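Local coordinates for protein first ORF in transposon ISC1904 (Sulfolobus solfataricus, PDB 3ILX) that probably binds DNA and exchanges its strands during transposition, this chain being the resolvase-type domain of a longer serine recombinase, at residues Y71-V76 with D101-E106; A9-N14 with T39-G44; S65-A70 with H90-V95; S43-K48 with L75-F80. All blocks are in the same frame, centred on the assembly; numbering follows the deposited sequence.

Overall arrangement
From the N terminus, interaction 2 closes first: residues 9-14, the end of strand 4-11 and the loop after it, lie beside 39-44, with helix 19-30 between them in the chain. Interaction 4 starts where interaction 2 finishes, sharing S43 and G44, and ties the loop after strand 36-41 to the one before helix 80-89. Interaction 3 crosses it, pairing strands 64-69 and 93-96 at the other side of the parallel sheet. Interaction 1 crosses interaction 3, shares L75 and V76 with the closing segment of interaction 4, and joins helix 72-75 to the approach of helix 105-125. None nests. R10 and R74 link interactions 1 and 2; L75 against I94 links interaction 3 to both 1 and 4.

Interaction 1: Y71-V76 with D101-E106; sequences YPDRLV and DKTPEE
D101 OD1 accepts a nearly straight hydrogen bond from the backbone N of D73 (2.8 Å, 169°). P72 CD and Y71 CD1 press on this same oxygen, each 3.2 Å from D101 OD1. P72 suits the first turn of the short, weakly bonded helix 72-75, where no helix carbonyl awaits an N-H and proline has none. The carboxylates of D73 and D101 stack with their planes 21° apart, a meeting of like charges probably eased by R77, which forms a salt bridge with D73 OD2. T103 OG1 donates to D73 OD2, though the modelled separation is doubtfully short. The run from D73 to R77 matches the DRLxR signature of serine recombinases, which in related resolvases belongs to the active-site region. The Y71 ring is clamped from both faces: K102 N stands 3.4 Å above its centre, and R74 CG lies against the opposite face, toward the rim. An alanine in place of Y71 would probably open a gap between K102 and R74. K102 CB adds an off-centre CH-pi contact, 4.2 Å from the Y71 ring centroid. Beyond the ring, Y71 OH sits 3.3 Å above the centre of the R74 guanidinium, whose NH1 donates to R10 O and whose NH2 pairs with E107.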
loop_
_atom_site.group_PDB
_atom_site.type_symbol
_atom_site.label_atom_id
_atom_site.label_comp_id
_atom_site.label_asym_id
_atom_site.label_seq_id
_atom_site.Cartn_x
_atom_site.Cartn_y
_atom_site.Cartn_z
ATOM N N TYR A 71 11.342 5.257 -11.084
ATOM C CA TYR A 71 10.040 5.892 -10.894
ATOM C C TYR A 71 9.346 5.283 -9.660
ATOM O O TYR A 71 9.807 4.242 -9.124
ATOM C CB TYR A 71 9.179 5.836 -12.180
ATOM C CG TYR A 71 9.293 4.532 -12.948
ATOM C CD1 TYR A 71 8.452 3.456 -12.638
ATOM C CD2 TYR A 71 10.236 4.366 -13.977
ATOM C CE1 TYR A 71 8.526 2.259 -13.336
ATOM C CE2 TYR A 71 10.336 3.145 -14.664
ATOM C CZ TYR A 71 9.475 2.095 -14.321
ATOM O OH TYR A 71 9.511 0.866 -14.968
ATOM N N PRO A 72 8.255 5.930 -9.188
ATOM C CA PRO A 72 7.724 5.547 -7.868
ATOM C C PRO A 72 7.313 4.058 -7.735
ATOM O O PRO A 72 7.610 3.429 -6.686
ATOM C CB PRO A 72 6.518 6.499 -7.674
ATOM C CG PRO A 72 6.919 7.769 -8.534
ATOM C CD PRO A 72 7.583 7.130 -9.745
ATOM N N ASP A 73 6.686 3.483 -8.778
ATOM C CA ASP A 73 6.213 2.072 -8.664
ATOM C C ASP A 73 7.340 1.029 -8.659
ATOM O O ASP A 73 7.106 -0.147 -8.351
ATOM C CB ASP A 73 5.084 1.725 -9.650
ATOM C CG ASP A 73 5.593 1.222 -10.988
ATOM O OD1 ASP A 73 6.800 1.393 -11.285
ATOM O OD2 ASP A 73 4.774 0.665 -11.762
ATOM N N ARG A 74 8.578 1.464 -8.907
ATOM C CA ARG A 74 9.702 0.576 -8.607
ATOM C C ARG A 74 9.722 0.174 -7.128
ATOM O O ARG A 74 10.001 -0.996 -6.798
ATOM C CB ARG A 74 11.040 1.198 -9.010
ATOM C CG ARG A 74 11.204 1.431 -10.549
ATOM C CD ARG A 74 10.982 0.114 -11.325
ATOM N NE ARG A 74 9.576 -0.117 -11.670
ATOM C CZ ARG A 74 9.121 -1.205 -12.299
ATOM N NH1 ARG A 74 9.962 -2.207 -12.610
ATOM N NH2 ARG A 74 7.818 -1.300 -12.612
ATOM N N LEU A 75 9.424 1.117 -6.240
ATOM C CA LEU A 75 9.447 0.816 -4.790
ATOM C C LEU A 75 8.256 0.003 -4.343
ATOM O O LEU A 75 8.418 -1.026 -3.679
ATOM C CB LEU A 75 9.591 2.092 -3.918
ATOM C CG LEU A 75 11.066 2.513 -3.817
ATOM C CD1 LEU A 75 11.222 4.001 -3.374
ATOM C CD2 LEU A 75 11.871 1.536 -2.920
ATOM N N VAL A 76 7.057 0.484 -4.658
ATOM C CA VAL A 76 5.815 -0.180 -4.252
ATOM C C VAL A 76 4.713 0.151 -5.228
ATOM O O VAL A 76 4.764 1.195 -5.916
ATOM C CB VAL A 76 5.299 0.278 -2.839
ATOM C CG1 VAL A 76 6.101 -0.370 -1.713
ATOM C CG2 VAL A 76 5.308 1.810 -2.713
ATOM N N ASP A 101 5.370 6.710 -13.663
ATOM C CA ASP A 101 5.724 5.313 -13.870
ATOM C C ASP A 101 5.752 4.901 -15.337
ATOM O O ASP A 101 4.898 5.287 -16.114
ATOM C CB ASP A 101 4.719 4.438 -13.132
ATOM C CG ASP A 101 4.849 4.559 -11.638
ATOM O OD1 ASP A 101 5.984 4.768 -11.160
ATOM O OD2 ASP A 101 3.821 4.423 -10.936
ATOM N N LYS A 102 6.743 4.093 -15.685
ATOM C CA LYS A 102 6.861 3.550 -17.024
ATOM C C LYS A 102 6.716 2.022 -16.987
ATOM O O LYS A 102 7.413 1.302 -17.676
ATOM C CB LYS A 102 8.199 4.005 -17.655
ATOM C CG LYS A 102 8.189 5.452 -18.128
ATOM C CD LYS A 102 6.997 5.697 -19.098
ATOM C CE LYS A 102 6.996 7.086 -19.731
ATOM N NZ LYS A 102 6.722 8.161 -18.720
ATOM N N THR A 103 5.827 1.546 -16.127
ATOM C CA THR A 103 5.513 0.119 -15.965
ATOM C C THR A 103 5.202 -0.620 -17.269
ATOM O O THR A 103 4.368 -0.153 -18.045
ATOM C CB THR A 103 4.282 0.019 -15.105
ATOM O OG1 THR A 103 4.326 1.078 -14.138
ATOM C CG2 THR A 103 4.205 -1.322 -14.377
ATOM N N PRO A 104 5.843 -1.793 -17.513
ATOM C CA PRO A 104 5.419 -2.640 -18.641
ATOM C C PRO A 104 3.976 -3.123 -18.489
ATOM O O PRO A 104 3.490 -3.342 -17.366
ATOM C CB PRO A 104 6.364 -3.845 -18.553
ATOM C CG PRO A 104 7.545 -3.340 -17.783
ATOM C CD PRO A 104 6.938 -2.434 -16.762
ATOM N N GLU A 105 3.316 -3.318 -19.623
ATOM C CA GLU A 105 1.933 -3.723 -19.646
ATOM C C GLU A 105 1.743 -5.007 -18.854
ATOM O O GLU A 105 0.826 -5.099 -18.040
ATOM C CB GLU A 105 1.458 -3.916 -21.087
ATOM C CG GLU A 105 0.074 -4.555 -21.163
ATOM C CD GLU A 105 -0.564 -4.417 -22.520
ATOM O OE1 GLU A 105 0.008 -3.734 -23.389
ATOM O OE2 GLU A 105 -1.656 -4.974 -22.711
ATOM N N GLU A 106 2.603 -5.985 -19.107
ATOM C CA GLU A 106 2.537 -7.295 -18.448
ATOM C C GLU A 106 2.558 -7.158 -16.927
ATOM O O GLU A 106 1.919 -7.944 -16.233
ATOM C CB GLU A 106 3.715 -8.175 -18.910
ATOM C CG GLU A 106 3.762 -9.576 -18.284
ATOM C CD GLU A 106 5.090 -10.322 -18.525
ATOM O OE1 GLU A 106 5.837 -9.984 -19.478
ATOM O OE2 GLU A 106 5.384 -11.257 -17.745
#

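Interaction 2: A9-N14 with T39-G44; sequences ARVSSN and TDIGSG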
loop_
_atom_site.group_PDB
_atom_site.type_symbol
_atom_site.label_atom_id
_atom_site.label_comp_id
_atom_site.label_asym_id
_atom_site.label_seq_id
_atom_site.Cartn_x
_atom_site.Cartn_y
_atom_site.Cartn_z
ATOM N N ALA A 9 16.495 -0.912 -7.507
ATOM C CA ALA A 9 15.969 -1.293 -8.811
ATOM C C ALA A 9 15.147 -2.566 -8.679
ATOM O O ALA A 9 15.473 -3.419 -7.878
ATOM C CB ALA A 9 17.101 -1.503 -9.815
ATOM N N ARG A 10 14.107 -2.698 -9.494
ATOM C CA ARG A 10 13.193 -3.831 -9.401
ATOM C C ARG A 10 12.549 -4.121 -10.757
ATOM O O ARG A 10 12.144 -3.200 -11.466
ATOM C CB ARG A 10 12.071 -3.531 -8.358
ATOM C CG ARG A 10 11.179 -4.771 -7.969
ATOM C CD ARG A 10 9.787 -4.407 -7.389
ATOM N NE ARG A 10 9.080 -3.347 -8.159
ATOM C CZ ARG A 10 8.265 -3.588 -9.177
ATOM N NH1 ARG A 10 8.059 -4.847 -9.606
ATOM N NH2 ARG A 10 7.702 -2.565 -9.812
ATOM N N VAL A 11 12.445 -5.398 -11.096
ATOM C CA VAL A 11 11.593 -5.859 -12.184
ATOM C C VAL A 11 10.711 -7.005 -11.665
ATOM O O VAL A 11 11.101 -7.751 -10.748
ATOM C CB VAL A 11 12.419 -6.319 -13.444
ATOM C CG1 VAL A 11 13.246 -5.150 -14.037
ATOM C CG2 VAL A 11 13.327 -7.499 -13.115
ATOM N N SER A 12 9.534 -7.146 -12.249
ATOM C CA SER A 12 8.607 -8.169 -11.797
ATOM C C SER A 12 9.095 -9.536 -12.254
ATOM O O SER A 12 8.921 -10.502 -11.543
ATOM C CB SER A 12 7.198 -7.908 -12.305
ATOM O OG SER A 12 6.622 -6.851 -11.556
ATOM N N SER A 13 9.681 -9.574 -13.449
ATOM C CA SER A 13 10.479 -10.706 -13.953
ATOM C C SER A 13 11.526 -10.235 -15.003
ATOM O O SER A 13 11.367 -9.169 -15.633
ATOM C CB SER A 13 9.566 -11.792 -14.534
ATOM O OG SER A 13 8.687 -11.263 -15.513
ATOM N N ASN A 14 12.596 -11.006 -15.184
ATOM C CA ASN A 14 13.509 -10.772 -16.315
ATOM C C ASN A 14 13.051 -11.530 -17.539
ATOM O O ASN A 14 13.219 -12.757 -17.637
ATOM C CB ASN A 14 14.960 -11.127 -15.989
ATOM C CG ASN A 14 15.807 -9.901 -15.648
ATOM O OD1 ASN A 14 15.494 -8.764 -16.023
ATOM N ND2 ASN A 14 16.902 -10.141 -14.947
ATOM N N THR A 39 18.657 -4.672 -5.266
ATOM C CA THR A 39 17.722 -5.046 -6.341
ATOM C C THR A 39 16.778 -6.155 -5.898
ATOM O O THR A 39 17.067 -6.869 -4.948
ATOM C CB THR A 39 18.444 -5.532 -7.612
ATOM O OG1 THR A 39 19.163 -6.739 -7.331
ATOM C CG2 THR A 39 19.443 -4.485 -8.124
ATOM N N ASP A 40 15.641 -6.263 -6.578
ATOM C CA ASP A 40 14.662 -7.295 -6.301
ATOM C C ASP A 40 14.052 -7.719 -7.622
ATOM O O ASP A 40 13.853 -6.879 -8.531
ATOM C CB ASP A 40 13.529 -6.712 -5.445
ATOM C CG ASP A 40 13.799 -6.822 -3.949
ATOM O OD1 ASP A 40 14.256 -7.889 -3.510
ATOM O OD2 ASP A 40 13.497 -5.863 -3.191
ATOM N N ILE A 41 13.731 -9.000 -7.713
ATOM C CA ILE A 41 12.926 -9.504 -8.804
ATOM C C ILE A 41 11.643 -9.967 -8.145
ATOM O O ILE A 41 11.648 -10.906 -7.361
ATOM C CB ILE A 41 13.575 -10.694 -9.546
ATOM C CG1 ILE A 41 14.949 -10.289 -10.116
ATOM C CG2 ILE A 41 12.605 -11.276 -10.601
ATOM C CD1 ILE A 41 15.877 -11.476 -10.491
ATOM N N GLY A 42 10.553 -9.290 -8.477
ATOM C CA GLY A 42 9.246 -9.592 -7.929
ATOM C C GLY A 42 8.396 -8.357 -8.095
ATOM O O GLY A 42 8.865 -7.340 -8.569
ATOM N N SER A 43 7.142 -8.474 -7.678
ATOM C CA SER A 43 6.128 -7.455 -7.816
ATOM C C SER A 43 6.289 -6.376 -6.751
ATOM O O SER A 43 6.742 -6.642 -5.635
ATOM C CB SER A 43 4.739 -8.124 -7.713
ATOM O OG SER A 43 3.694 -7.170 -7.638
ATOM N N GLY A 44 5.942 -5.151 -7.111
ATOM C CA GLY A 44 5.791 -4.086 -6.119
ATOM C C GLY A 44 4.766 -4.369 -5.027
ATOM O O GLY A 44 4.811 -3.736 -3.954
#
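R10 leans across the end of the neighbouring strand toward D40, G42 and G44. Its CB lies 3.8 Å from D40 O, and its CG, anti to the backbone N (chi1 -169°), is 3.5 Å from that oxygen and from G42 O. CD comes to 3.3 Å from G42 O, after which a bend at chi3 (45°) turns NE toward G44. The guanidinium then lies with the backbone N of G44 3.2 Å above one face, offset toward the rim. At the tip, NH1 donates to G42 O on a lone pair (2.8 Å, 160°) and to S12 OG at 3.1 Å, both acceptors lying in the guanidinium plane. NH2 serves a salt bridge with E107 and a hydrogen bond to D73 O. Beneath this side chain, strands 9-11 and 39-41 run parallel, two neighbours in the resolvase-type sheet, joined by D40 N to A9 O and V11 N to D40 O. Just past them, G42 N donates to V11 O at 2.8 Å. An alanine at R10 would probably leave G42 O and D73 O without the N-H groups that R10 gives them, and E107 with one cationic partner fewer. With acceptors in its plane on NH1 and further ones on NH2, the flat cation can hardly rotate, and it is fixed where the strands give way to their loops.

Interaction 3: S65-A70 with H90-V95; sequences SRVITA and HNCEIV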
loop_
_atom_site.group_PDB
_atom_site.type_symbol
_atom_site.label_atom_id
_atom_site.label_comp_id
_atom_site.label_asym_id
_atom_site.label_seq_id
_atom_site.Cartn_x
_atom_site.Cartn_y
_atom_site.Cartn_z
ATOM N N SER A 65 20.690 8.282 3.614
ATOM C CA SER A 65 20.527 9.682 3.295
ATOM C C SER A 65 19.581 9.845 2.112
ATOM O O SER A 65 18.766 10.777 2.067
ATOM C CB SER A 65 21.882 10.281 2.946
ATOM O OG SER A 65 21.727 11.519 2.269
ATOM N N ARG A 66 19.696 8.944 1.143
ATOM C CA ARG A 66 18.971 9.113 -0.111
ATOM C C ARG A 66 18.736 7.765 -0.832
ATOM O O ARG A 66 19.634 6.920 -0.878
ATOM C CB ARG A 66 19.774 10.084 -0.989
ATOM C CG ARG A 66 19.031 10.595 -2.151
ATOM C CD ARG A 66 19.856 11.650 -2.868
ATOM N NE ARG A 66 19.843 12.967 -2.235
ATOM C CZ ARG A 66 20.477 14.029 -2.737
ATOM N NH1 ARG A 66 21.178 13.918 -3.864
ATOM N NH2 ARG A 66 20.425 15.203 -2.122
ATOM N N VAL A 67 17.531 7.555 -1.350
ATOM C CA VAL A 67 17.244 6.381 -2.186
ATOM C C VAL A 67 16.872 6.903 -3.570
ATOM O O VAL A 67 15.972 7.742 -3.674
ATOM C CB VAL A 67 16.018 5.594 -1.707
ATOM C CG1 VAL A 67 15.818 4.327 -2.577
ATOM C CG2 VAL A 67 16.112 5.273 -0.202
ATOM N N ILE A 68 17.536 6.397 -4.604
ATOM C CA ILE A 68 17.226 6.762 -5.988
ATOM C C ILE A 68 16.606 5.555 -6.717
ATOM O O ILE A 68 17.081 4.425 -6.617
ATOM C CB ILE A 68 18.442 7.327 -6.740
ATOM C CG1 ILE A 68 19.022 8.555 -5.994
ATOM C CG2 ILE A 68 18.056 7.720 -8.190
ATOM C CD1 ILE A 68 20.179 8.265 -5.141
ATOM N N THR A 69 15.485 5.810 -7.381
ATOM C CA THR A 69 14.786 4.758 -8.101
ATOM C C THR A 69 14.309 5.370 -9.416
ATOM O O THR A 69 14.272 6.621 -9.552
ATOM C CB THR A 69 13.699 4.073 -7.167
ATOM O OG1 THR A 69 13.276 2.830 -7.731
ATOM C CG2 THR A 69 12.524 4.982 -6.910
ATOM N N ALA A 70 14.040 4.523 -10.416
ATOM C CA ALA A 70 13.667 5.022 -11.753
ATOM C C ALA A 70 12.329 5.790 -11.798
ATOM O O ALA A 70 12.191 6.821 -12.484
ATOM C CB ALA A 70 13.674 3.869 -12.768
ATOM N N HIS A 90 13.031 10.114 8.943
ATOM C CA HIS A 90 14.360 9.503 9.126
ATOM C C HIS A 90 15.470 10.111 8.280
ATOM O O HIS A 90 16.441 9.422 7.920
ATOM C CB HIS A 90 14.290 8.001 8.894
ATOM C CG HIS A 90 13.641 7.271 10.011
ATOM N ND1 HIS A 90 14.338 6.851 11.120
ATOM C CD2 HIS A 90 12.353 6.915 10.213
ATOM C CE1 HIS A 90 13.511 6.250 11.954
ATOM N NE2 HIS A 90 12.299 6.273 11.426
ATOM N N ASN A 91 15.299 11.398 7.960
ATOM C CA ASN A 91 16.323 12.214 7.323
ATOM C C ASN A 91 16.767 11.631 6.000
ATOM O O ASN A 91 17.923 11.733 5.596
ATOM C CB ASN A 91 17.496 12.450 8.290
ATOM C CG ASN A 91 17.051 13.139 9.561
ATOM O OD1 ASN A 91 16.307 14.121 9.510
ATOM N ND2 ASN A 91 17.468 12.609 10.712
ATOM N N CYS A 92 15.782 11.071 5.313
ATOM C CA CYS A 92 15.988 10.373 4.080
ATOM C C CYS A 92 15.055 10.965 3.018
ATOM O O CYS A 92 13.916 11.328 3.301
ATOM C CB CYS A 92 15.655 8.887 4.310
ATOM S SG CYS A 92 16.132 7.863 2.950
ATOM N N GLU A 93 15.542 11.028 1.792
ATOM C CA GLU A 93 14.790 11.553 0.661
ATOM C C GLU A 93 14.729 10.453 -0.385
ATOM O O GLU A 93 15.712 9.786 -0.625
ATOM C CB GLU A 93 15.538 12.776 0.148
ATOM C CG GLU A 93 15.502 13.049 -1.311
ATOM C CD GLU A 93 16.444 14.186 -1.672
ATOM O OE1 GLU A 93 17.592 14.242 -1.117
ATOM O OE2 GLU A 93 16.033 15.038 -2.502
ATOM N N ILE A 94 13.556 10.204 -0.943
ATOM C CA ILE A 94 13.425 9.278 -2.060
ATOM C C ILE A 94 13.474 10.161 -3.282
ATOM O O ILE A 94 12.721 11.116 -3.353
ATOM C CB ILE A 94 12.093 8.550 -2.071
ATOM C CG1 ILE A 94 11.997 7.548 -0.924
ATOM C CG2 ILE A 94 11.891 7.781 -3.370
ATOM C CD1 ILE A 94 10.543 7.470 -0.419
ATOM N N VAL A 95 14.360 9.834 -4.218
ATOM C CA VAL A 95 14.444 10.494 -5.523
ATOM C C VAL A 95 13.961 9.525 -6.591
ATOM O O VAL A 95 14.402 8.360 -6.643
ATOM C CB VAL A 95 15.881 10.953 -5.873
ATOM C CG1 VAL A 95 15.914 11.732 -7.262
ATOM C CG2 VAL A 95 16.414 11.816 -4.772
#
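R66 and E93 lie side by side and point the same way from one face of the sheet, their guanidinium and carboxylate planes 87° apart. A salt bridge joins R66 NE to E93 OE1 at 2.8 Å, but as a hydrogen bond it is weak, the N-H meeting the oxygen at only 126°. Long charged chains suit these two exposed positions, where their polar ends can reach past the sheet while the aliphatic parts pack. R66 CG, anti to the backbone N (chi1 -167°), and R66 CD both rest against V95 CG2, at 3.9 Å. V95 crosses that arginine stem at a slant, yet runs alongside I68 in the same direction, with V95 CB 4.0 Å from I68 CG1. These two beta-branched residues give their face a small apolar patch. The backbones beneath form a parallel ladder: E93 N donates to S65 O, V67 N to E93 O, V95 N to V67 O at 2.7 Å, and T69 N to V95 O. Strands 66-69 and 93-95 are consecutive neighbours joined by a beta-alpha-beta crossover through helix 80-89, so that 93-96 becomes an outermost strand of the sheet within this chain. On the other face stand V67, packed on L55 and I59 of helix 50-60, and I94, packed on F80, L83 and C87 of helix 80-89. V67 CG2 meets C92 SG at 4.1 Å, and C92 in turn packs on C87. T69 sets its CG2 3.9 Å from V95 O, while its OG1 bonds to Y8 O in the adjacent strand.

Interaction 4: S43-K48 with L75-F80; sequences SGLNMK and LVRFGF
A single water bridges two loops here, donating to G44 O at 2.8 Å and accepting from F78 N at 3.1 Å. The touching residues lie in loops of the resolvase-type domain: residues 43-46 form a type I beta turn that begins with an ST turn, S43 OG accepting from L45 N and also hydrogen-bonding to D111 OD1, and residues 76-79 join helix 72-75 to helix 80-89. R77 N adds a weak bond to G44 O, 3.5 Å long, so this carbonyl is approached by both a backbone N-H and the water. Glycine suits position 44 because the backbones nearly touch, G44 CA lying 4.3 Å from V76 CA, and a side chain there would be pressed against R77 N. L45 and F78 lie side by side and point the same way, L45 CD2 meeting the ring in its plane at the edge, 3.7 Å from F78 CD2. The F78 ring stacks on F78 of the second subunit, so the leucine flanks an aromatic pair at the dimer interface. R77 runs its CG anti to the backbone N (chi1 171°), 4.1 Å from L45 CD2, before its charged end turns away to salt bridges with D111 and D73. M47, present as selenomethionine, touches V76 with its terminal methyl, M47 CE lying 4.2 Å from V76 CG1.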
loop_
_atom_site.group_PDB
_atom_site.type_symbol
_atom_site.label_atom_id
_atom_site.label_comp_id
_atom_site.label_asym_id
_atom_site.label_seq_id
_atom_site.Cartn_x
_atom_site.Cartn_y
_atom_site.Cartn_z
ATOM N N SER A 43 7.142 -8.474 -7.678
ATOM C CA SER A 43 6.128 -7.455 -7.816
ATOM C C SER A 43 6.289 -6.376 -6.751
ATOM O O SER A 43 6.742 -6.642 -5.635
ATOM C CB SER A 43 4.739 -8.124 -7.713
ATOM O OG SER A 43 3.694 -7.170 -7.638
ATOM N N GLY A 44 5.942 -5.151 -7.111
ATOM C CA GLY A 44 5.791 -4.086 -6.119
ATOM C C GLY A 44 4.766 -4.369 -5.027
ATOM O O GLY A 44 4.811 -3.736 -3.954
ATOM N N LEU A 45 3.847 -5.300 -5.285
ATOM C CA LEU A 45 2.881 -5.746 -4.283
ATOM C C LEU A 45 3.501 -6.683 -3.244
ATOM O O LEU A 45 2.884 -6.945 -2.207
ATOM C CB LEU A 45 1.729 -6.524 -4.948
ATOM C CG LEU A 45 0.703 -5.691 -5.707
ATOM C CD1 LEU A 45 -0.166 -6.585 -6.546
ATOM C CD2 LEU A 45 -0.160 -4.906 -4.699
ATOM N N ASN A 46 4.674 -7.250 -3.548
ATOM C CA ASN A 46 5.224 -8.326 -2.689
ATOM C C ASN A 46 5.953 -7.706 -1.485
ATOM O O ASN A 46 7.025 -7.093 -1.620
ATOM C CB ASN A 46 6.109 -9.271 -3.505
ATOM C CG ASN A 46 6.798 -10.362 -2.652
ATOM O OD1 ASN A 46 6.632 -10.444 -1.435
ATOM N ND2 ASN A 46 7.585 -11.196 -3.317
HETATM N N MSE A 47 5.320 -7.813 -0.326
HETATM C CA MSE A 47 5.830 -7.207 0.912
HETATM C C MSE A 47 6.958 -8.047 1.570
HETATM O O MSE A 47 7.531 -7.641 2.594
HETATM C CB MSE A 47 4.684 -6.987 1.903
HETATM C CG MSE A 47 3.557 -6.124 1.386
HETATM SE SE MSE A 47 4.154 -4.306 1.425
HETATM C CE MSE A 47 5.027 -4.212 -0.326
ATOM N N LYS A 48 7.284 -9.192 0.964
ATOM C CA LYS A 48 8.386 -10.034 1.431
ATOM C C LYS A 48 9.684 -9.879 0.627
ATOM O O LYS A 48 10.674 -10.558 0.912
ATOM C CB LYS A 48 7.942 -11.504 1.509
ATOM C CG LYS A 48 6.772 -11.724 2.461
ATOM C CD LYS A 48 6.208 -13.178 2.432
ATOM C CE LYS A 48 4.931 -13.265 3.251
ATOM N NZ LYS A 48 4.576 -14.638 3.808
ATOM N N LEU A 75 9.424 1.117 -6.240
ATOM C CA LEU A 75 9.447 0.816 -4.790
ATOM C C LEU A 75 8.256 0.003 -4.343
ATOM O O LEU A 75 8.418 -1.026 -3.679
ATOM C CB LEU A 75 9.591 2.092 -3.918
ATOM C CG LEU A 75 11.066 2.513 -3.817
ATOM C CD1 LEU A 75 11.222 4.001 -3.374
ATOM C CD2 LEU A 75 11.871 1.536 -2.920
ATOM N N VAL A 76 7.057 0.484 -4.658
ATOM C CA VAL A 76 5.815 -0.180 -4.252
ATOM C C VAL A 76 4.713 0.151 -5.228
ATOM O O VAL A 76 4.764 1.195 -5.916
ATOM C CB VAL A 76 5.299 0.278 -2.839
ATOM C CG1 VAL A 76 6.101 -0.370 -1.713
ATOM C CG2 VAL A 76 5.308 1.810 -2.713
ATOM N N ARG A 77 3.705 -0.705 -5.272
ATOM C CA ARG A 77 2.492 -0.426 -6.051
ATOM C C ARG A 77 1.519 0.447 -5.241
ATOM O O ARG A 77 0.811 1.253 -5.802
ATOM C CB ARG A 77 1.842 -1.757 -6.465
ATOM C CG ARG A 77 0.439 -1.701 -7.118
ATOM C CD ARG A 77 0.450 -0.992 -8.451
ATOM N NE ARG A 77 1.375 -1.642 -9.384
ATOM C CZ ARG A 77 2.107 -1.011 -10.310
ATOM N NH1 ARG A 77 2.039 0.321 -10.486
ATOM N NH2 ARG A 77 2.930 -1.726 -11.077
ATOM N N PHE A 78 1.464 0.258 -3.930
ATOM C CA PHE A 78 0.588 1.073 -3.061
ATOM C C PHE A 78 1.440 1.561 -1.915
ATOM O O PHE A 78 2.341 0.838 -1.511
ATOM C CB PHE A 78 -0.538 0.212 -2.446
ATOM C CG PHE A 78 -1.577 -0.232 -3.447
ATOM C CD1 PHE A 78 -2.519 0.685 -3.946
ATOM C CD2 PHE A 78 -1.602 -1.548 -3.895
ATOM C CE1 PHE A 78 -3.494 0.285 -4.897
ATOM C CE2 PHE A 78 -2.568 -1.983 -4.853
ATOM C CZ PHE A 78 -3.514 -1.060 -5.357
ATOM N N GLY A 79 1.122 2.734 -1.360
ATOM C CA GLY A 79 1.748 3.203 -0.110
ATOM C C GLY A 79 3.024 3.988 -0.324
ATOM O O GLY A 79 3.760 4.295 0.640
ATOM N N PHE A 80 3.305 4.353 -1.567
ATOM C CA PHE A 80 4.455 5.239 -1.783
ATOM C C PHE A 80 4.448 6.428 -0.787
ATOM O O PHE A 80 5.485 6.807 -0.254
ATOM C CB PHE A 80 4.559 5.694 -3.251
ATOM C CG PHE A 80 5.851 6.418 -3.571
ATOM C CD1 PHE A 80 6.990 5.720 -3.911
ATOM C CD2 PHE A 80 5.908 7.805 -3.531
ATOM C CE1 PHE A 80 8.185 6.383 -4.230
ATOM C CE2 PHE A 80 7.119 8.507 -3.842
ATOM C CZ PHE A 80 8.250 7.799 -4.181
HETATM O O HOH W 1 2.677 -2.367 -2.839
#